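Local coordinates for dual specificity protein phosphatase 12 (Homo sapiens, PDB 4KI9) that removes phosphate from phosphotyrosine, phosphoserine and phosphothreonine residues of proteins, a reaction carried out by the catalytic domain present in this chain, at residues A[101-104]-A[105-109]. The protein carries 2 engineered substitutions. Sequence-based numbering, arbitrary orientation.
Sequences TAFL and MKTDQ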
# COMPACT_ATOMS: atom_id res chain seq x y z
N THR A 101 -4.34 0.47 2.98
CA THR A 101 -5.29 -0.32 3.74
C THR A 101 -4.57 -1.41 4.53
O THR A 101 -4.84 -1.60 5.72
CB THR A 101 -6.39 -0.93 2.84
OG1 THR A 101 -7.03 0.12 2.10
CG2 THR A 101 -7.45 -1.66 3.69
N ALA A 102 -3.62 -2.08 3.89
CA ALA A 102 -2.87 -3.13 4.57
C ALA A 102 -2.11 -2.56 5.76
O ALA A 102 -2.04 -3.17 6.83
CB ALA A 102 -1.91 -3.82 3.60
N PHE A 103 -1.54 -1.38 5.58
CA PHE A 103 -0.81 -0.73 6.67
C PHE A 103 -1.72 -0.40 7.85
O PHE A 103 -1.38 -0.63 9.01
CB PHE A 103 -0.17 0.55 6.16
CG PHE A 103 0.49 1.36 7.24
CD1 PHE A 103 1.79 1.07 7.65
CD2 PHE A 103 -0.20 2.40 7.86
CE1 PHE A 103 2.39 1.81 8.64
CE2 PHE A 103 0.39 3.13 8.86
CZ PHE A 103 1.69 2.84 9.25
N LEU A 104 -2.88 0.16 7.54
CA LEU A 104 -3.87 0.47 8.56
C LEU A 104 -4.32 -0.82 9.25
O LEU A 104 -4.40 -0.86 10.46
CB LEU A 104 -5.07 1.19 7.96
CG LEU A 104 -4.82 2.61 7.45
CD1 LEU A 104 -6.10 3.23 6.89
CD2 LEU A 104 -4.21 3.49 8.57
N MET A 105 -4.57 -1.86 8.47
CA MET A 105 -4.95 -3.16 9.02
C MET A 105 -3.91 -3.70 10.01
O MET A 105 -4.25 -4.07 11.13
CB MET A 105 -5.17 -4.19 7.90
CG MET A 105 -6.41 -3.94 7.04
SD MET A 105 -6.47 -5.01 5.60
CE MET A 105 -6.58 -6.62 6.38
N LYS A 106 -2.66 -3.75 9.59
CA LYS A 106 -1.63 -4.37 10.43
C LYS A 106 -1.27 -3.54 11.65
O LYS A 106 -1.18 -4.08 12.76
CB LYS A 106 -0.38 -4.70 9.60
CG LYS A 106 0.63 -5.55 10.35
CD LYS A 106 1.78 -6.01 9.46
CE LYS A 106 2.57 -7.10 10.18
NZ LYS A 106 3.52 -7.82 9.28
N THR A 107 -1.08 -2.23 11.48
CA THR A 107 -0.70 -1.38 12.61
C THR A 107 -1.80 -1.31 13.68
O THR A 107 -1.53 -1.42 14.87
CB THR A 107 -0.28 0.04 12.20
OG1 THR A 107 -1.30 0.65 11.40
CG2 THR A 107 1.02 0.01 11.41
N ASP A 108 -3.04 -1.14 13.23
CA ASP A 108 -4.16 -1.02 14.14
C ASP A 108 -4.84 -2.35 14.48
O ASP A 108 -5.77 -2.38 15.29
CB ASP A 108 -5.22 -0.07 13.56
CG ASP A 108 -4.70 1.34 13.38
OD1 ASP A 108 -5.35 2.12 12.65
OD2 ASP A 108 -3.65 1.68 13.96
N GLN A 109 -4.39 -3.44 13.86
CA GLN A 109 -5.05 -4.73 14.01
C GLN A 109 -6.53 -4.57 13.70
O GLN A 109 -7.38 -4.91 14.52
CB GLN A 109 -4.86 -5.29 15.42
CG GLN A 109 -3.42 -5.34 15.88
CD GLN A 109 -2.91 -6.76 16.05
OE1 GLN A 109 -3.12 -7.61 15.19
NE2 GLN A 109 -2.22 -7.01 17.16
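Met105, Lys106, Thr107 and Asp108 each donate a backbone N-H to the carbonyl four residues earlier, from Met105 N to Thr101 O at 2.8 Å through to Asp108 N to Leu104 O at 3.1 Å. Phe103 O takes a second bond, from Thr107 OG1 at 2.7 Å. The hydroxyl and the amide reach this oxygen from opposite faces of the carbonyl plane. Thr107 OG1 sits between its own backbone N and carbonyl carbon (chi1 54°), which turns it back to the preceding turn. The same rotation sets the methyl CG2 over one face of the Phe103 ring. This CH-pi contact measures 3.8 Å from CG2 to the ring centroid, 22° off the normal, with the methyl displaced toward the rim. These turns lie in the C-terminal part of helix 95-108, which follows the substrate-binding loop of the dual specificity phosphatase fold. Gln109 is the first residue to depart from helical backbone angles, with positive phi. Phe103 also packs on Val72 and Ile75 of helix 68-80. With an alanine here, the Thr107 methyl would probably lose its ring and a gap would be likely to open against helix 68-80. On another side, Thr101 CG2 meets Met105 SD at 4.0 Å, and both residues touch Ala115 of helix 112-122. Lys106, extended beyond CG, carries its NZ to a salt bridge with Asp69 OD2.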